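Local coordinates for gamma-hexachlorocyclohexane dehydrochlorinase (PDB 5KVB) that catalyses two successive anti dehydrochlorinations of the pollutant gamma-hexachlorocyclohexane (lindane), passing through a pentachlorocyclohexene to a tetrachlorocyclohexadiene, at the interface of chains A and B. Residues are numbered along the deposited sequence; one frame, centred on the assembly and turned at random. Chains: chain A/B, Gamma-hexachlorocyclohexane dehydrochlorinase.

Contact 1: the interface of chains A and B. Residues chain A 25, 28-29, 80-82; chain B 83-84, 100.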
loop_
_atom_site.group_PDB
_atom_site.type_symbol
_atom_site.label_atom_id
_atom_site.label_comp_id
_atom_site.label_asym_id
_atom_site.label_seq_id
_atom_site.Cartn_x
_atom_site.Cartn_y
_atom_site.Cartn_z
ATOM N N SER A 25 4.899 -2.443 9.639
ATOM C CA SER A 25 3.794 -3.326 9.295
ATOM C C SER A 25 3.338 -4.155 10.501
ATOM O O SER A 25 2.131 -4.393 10.652
ATOM C CB SER A 25 4.179 -4.229 8.126
ATOM O OG SER A 25 4.206 -3.459 6.926
ATOM N N LEU A 28 0.739 -2.283 12.532
ATOM C CA LEU A 28 -0.597 -2.298 11.936
ATOM C C LEU A 28 -1.254 -3.674 12.070
ATOM O O LEU A 28 -2.419 -3.781 12.467
ATOM C CB LEU A 28 -0.538 -1.882 10.461
ATOM C CG LEU A 28 -0.561 -0.379 10.157
ATOM C CD1 LEU A 28 0.691 0.321 10.655
ATOM C CD2 LEU A 28 -0.761 -0.107 8.673
ATOM N N ILE A 29 -0.511 -4.723 11.734
ATOM C CA ILE A 29 -1.030 -6.092 11.813
ATOM C C ILE A 29 -1.360 -6.476 13.266
ATOM O O ILE A 29 -2.407 -7.069 13.545
ATOM C CB ILE A 29 -0.013 -7.098 11.204
ATOM C CG1 ILE A 29 0.154 -6.863 9.696
ATOM C CG2 ILE A 29 -0.449 -8.548 11.433
ATOM C CD1 ILE A 29 1.434 -7.465 9.124
ATOM N N HIS A 80 -6.372 -1.621 8.932
ATOM C CA HIS A 80 -5.508 -0.487 8.586
ATOM C C HIS A 80 -4.624 -0.839 7.410
ATOM O O HIS A 80 -3.797 -1.748 7.510
ATOM C CB HIS A 80 -4.598 -0.089 9.757
ATOM C CG HIS A 80 -5.310 0.530 10.919
ATOM N ND1 HIS A 80 -6.073 -0.203 11.804
ATOM C CD2 HIS A 80 -5.332 1.809 11.369
ATOM C CE1 HIS A 80 -6.559 0.605 12.733
ATOM N NE2 HIS A 80 -6.118 1.830 12.495
ATOM N N TYR A 81 -4.784 -0.104 6.322
ATOM C CA TYR A 81 -3.957 -0.266 5.129
ATOM C C TYR A 81 -2.840 0.784 5.116
ATOM O O TYR A 81 -3.107 1.977 4.953
ATOM C CB TYR A 81 -4.814 -0.150 3.860
ATOM C CG TYR A 81 -5.937 -1.173 3.755
ATOM C CD1 TYR A 81 -5.669 -2.490 3.401
ATOM C CD2 TYR A 81 -7.261 -0.812 3.992
ATOM C CE1 TYR A 81 -6.689 -3.438 3.298
ATOM C CE2 TYR A 81 -8.282 -1.746 3.899
ATOM C CZ TYR A 81 -7.993 -3.052 3.545
ATOM O OH TYR A 81 -8.997 -3.993 3.436
ATOM N N GLY A 82 -1.593 0.340 5.281
ATOM C CA GLY A 82 -0.461 1.263 5.308
ATOM C C GLY A 82 0.167 1.413 3.937
ATOM O O GLY A 82 0.434 0.416 3.257
ATOM N N THR B 83 -1.408 -4.149 0.563
ATOM C CA THR B 83 -0.609 -3.445 1.572
ATOM C C THR B 83 -0.126 -4.397 2.674
ATOM O O THR B 83 -0.610 -5.525 2.803
ATOM C CB THR B 83 -1.396 -2.306 2.253
ATOM O OG1 THR B 83 -2.430 -2.873 3.074
ATOM C CG2 THR B 83 -2.007 -1.357 1.223
ATOM N N ASN B 84 0.850 -3.940 3.455
ATOM C CA ASN B 84 1.275 -4.628 4.678
ATOM C C ASN B 84 1.826 -6.043 4.440
ATOM O O ASN B 84 1.702 -6.898 5.302
ATOM C CB ASN B 84 0.120 -4.741 5.702
ATOM C CG ASN B 84 -0.627 -3.422 5.951
ATOM O OD1 ASN B 84 -0.127 -2.325 5.712
ATOM N ND2 ASN B 84 -1.845 -3.552 6.470
ATOM N N ASP B 100 -2.610 -7.647 3.430
ATOM C CA ASP B 100 -3.966 -7.104 3.531
ATOM C C ASP B 100 -4.331 -6.447 2.224
ATOM O O ASP B 100 -3.611 -5.572 1.737
ATOM C CB ASP B 100 -4.060 -6.114 4.691
ATOM C CG ASP B 100 -3.730 -6.768 6.019
ATOM O OD1 ASP B 100 -4.308 -7.834 6.296
ATOM O OD2 ASP B 100 -2.869 -6.249 6.756
HETATM O O HOH W 1 2.475 -1.382 5.913
HETATM O O HOH W 2 2.257 -1.490 2.798
#

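Contact 2: the interface of chains A and B. Residues chain A 18, 22; chain B 14, 17, 86.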
loop_
_atom_site.group_PDB
_atom_site.type_symbol
_atom_site.label_atom_id
_atom_site.label_comp_id
_atom_site.label_asym_id
_atom_site.label_seq_id
_atom_site.Cartn_x
_atom_site.Cartn_y
_atom_site.Cartn_z
ATOM N N ALA A 18 14.747 -2.578 5.709
ATOM C CA ALA A 18 13.877 -3.753 5.742
ATOM C C ALA A 18 13.382 -4.056 7.154
ATOM O O ALA A 18 12.202 -4.352 7.363
ATOM C CB ALA A 18 14.607 -4.965 5.146
ATOM N N ASP A 22 9.411 -3.799 8.387
ATOM C CA ASP A 22 8.767 -4.886 9.129
ATOM C C ASP A 22 8.205 -4.422 10.491
ATOM O O ASP A 22 7.096 -4.819 10.866
ATOM C CB ASP A 22 9.740 -6.065 9.346
ATOM C CG ASP A 22 10.033 -6.862 8.073
ATOM O OD1 ASP A 22 9.335 -6.703 7.060
ATOM O OD2 ASP A 22 10.986 -7.674 8.125
ATOM N N LEU B 14 17.839 -10.150 1.447
ATOM C CA LEU B 14 17.215 -8.976 0.837
ATOM C C LEU B 14 16.816 -9.257 -0.614
ATOM O O LEU B 14 15.735 -8.853 -1.053
ATOM C CB LEU B 14 18.156 -7.775 0.920
ATOM C CG LEU B 14 18.409 -7.264 2.341
ATOM C CD1 LEU B 14 19.546 -6.255 2.344
ATOM C CD2 LEU B 14 17.141 -6.631 2.913
ATOM N N ARG B 17 13.644 -11.421 -0.482
ATOM C CA ARG B 17 12.472 -10.604 -0.155
ATOM C C ARG B 17 12.006 -9.794 -1.360
ATOM O O ARG B 17 10.805 -9.703 -1.609
ATOM C CB ARG B 17 12.778 -9.674 1.034
ATOM C CG ARG B 17 12.904 -10.408 2.379
ATOM C CD ARG B 17 13.481 -9.530 3.488
ATOM N NE ARG B 17 12.724 -8.295 3.709
ATOM C CZ ARG B 17 12.051 -7.989 4.814
ATOM N NH1 ARG B 17 11.997 -8.841 5.830
ATOM N NH2 ARG B 17 11.433 -6.811 4.900
ATOM N N ARG B 86 3.981 -8.958 4.763
ATOM C CA ARG B 86 4.942 -9.293 5.800
ATOM C C ARG B 86 5.437 -10.725 5.593
ATOM O O ARG B 86 4.628 -11.664 5.546
ATOM C CB ARG B 86 4.293 -9.118 7.177
ATOM C CG ARG B 86 5.162 -9.467 8.369
ATOM C CD ARG B 86 6.375 -8.566 8.482
ATOM N NE ARG B 86 6.943 -8.597 9.828
ATOM C CZ ARG B 86 7.960 -9.365 10.210
ATOM N NH1 ARG B 86 8.550 -10.189 9.347
ATOM N NH2 ARG B 86 8.405 -9.299 11.461
#

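Contact 1: the interface of chains A and B
Strand 77-89 of chain A meets the same strand of chain B here, beside helix 10-33 of chain A, and B:Asn84 reaches across to the backbone of A:His80 and A:Gly82. Its side-chain amide reads one acceptor and one donor of that strand. B:Asn84 ND2 donates to the backbone carbonyl O of A:His80 at 2.9 Å, and that oxygen lies nearly in the amide plane. B:Asn84 OD1 accepts from the backbone N of A:Gly82 at 3.1 Å, with the donor tilted 16° from the carbonyl plane. The other N-H of the amide is used within chain B. ND2 gives a nearly straight bond, 172° at the hydrogen, to the carboxylate OD2 of B:Asp100, on its anti lone pair. Bonds at both ends of the amide fix its rotation and favour this placing of N and O. B:Asp100 is thus a second-shell residue that positions B:Asn84.

B:Asn84 has a left-handed backbone conformation, uncommon for a strand residue. The A:Leu28 side chain crosses that of B:Asn84 at about a right angle, with its CD2 methyl nearest the amide OD1. A:Ile29 CD1 meets the backbone O of B:Asn84. Two waters, bonded to each other, extend the contact. Water 1 joins A:Ser25 OG to B:Asn84 OD1, and water 2 joins the B:Asn84 backbone N to the A:Gly82 carbonyl O.

A:His80 is the likely proton acceptor of the active site, but it enters this contact through its backbone. The bond to its carbonyl links the strand that carries this likely catalytic residue to chain B. Next to it, A:Tyr81 turns the edge of its ring to chain B. B:Thr83 OG1 lies in the ring plane, 3.3 Å from A:Tyr81 CD1, and also donates to the backbone O of B:Asp100 at 3.2 Å, from above the carbonyl plane.

Contact 2: the interface of chains A and B
A:Asp22 and B:Arg17 approach from opposite directions, each from helix 10-33 of its own chain. The arginine grips the carboxylate end-on with NH1 and NH2, one nitrogen to each oxygen. A:Asp22 OD2 receives B:Arg17 NH1 on its syn lone pair at 2.8 Å, and the oxygen lies close to the guanidinium plane. B:Arg17 NH2 to A:Asp22 OD1 is 3.0 Å, but here the nitrogen comes from above the carboxylate plane. The two flat groups are turned 47° apart, so the paired bonds are twisted and not coplanar. The B:Arg17 chain bends at chi3 (56°), which turns its end towards the carboxylate.

B:Arg86, from strand 77-89, meets the same aspartate in another way. It lays a guanidinium face under A:Asp22 CB, which sits 3.7 Å above the plane and over its centre. B:Arg86 NH1 also makes a longer salt bridge to A:Asp22 OD2, at 3.7 Å. The aspartate therefore lies between two arginines of chain B. B:Arg17 meets the carboxylate with its edge, while B:Arg86 lays its face over the CB methylene. Their charges would be expected to favour its ionised form.

A:Ala18 lies one helical turn before A:Asp22. A:Ala18 CB packs against B:Leu14 CD2 at 3.8 Å and touches the B:Arg17 guanidinium. This small apolar patch borders the ion pair. Together these contacts join helix 10-33 of chain A to the helix and strand of chain B, and may help hold the chains of the deposited assembly together.

The C-alpha centres of contact 1 and contact 2 are about 14 Å apart. Both use helix 10-33 of chain A and strand 77-89 of chain B, where B:Thr83 and B:Asn84 serve contact 1 and B:Arg86 serves contact 2. The centre of contact 1 is about 5 Å from A:Asp32, a likely active-site residue. The centre of contact 2 is about 19 Å from B:His80. Subunit packing at contact 1 may therefore steady the catalytic site, whereas contact 2 appears mainly structural. The deposited assembly has three copies, and the two chains do not meet as an exact two-fold pair.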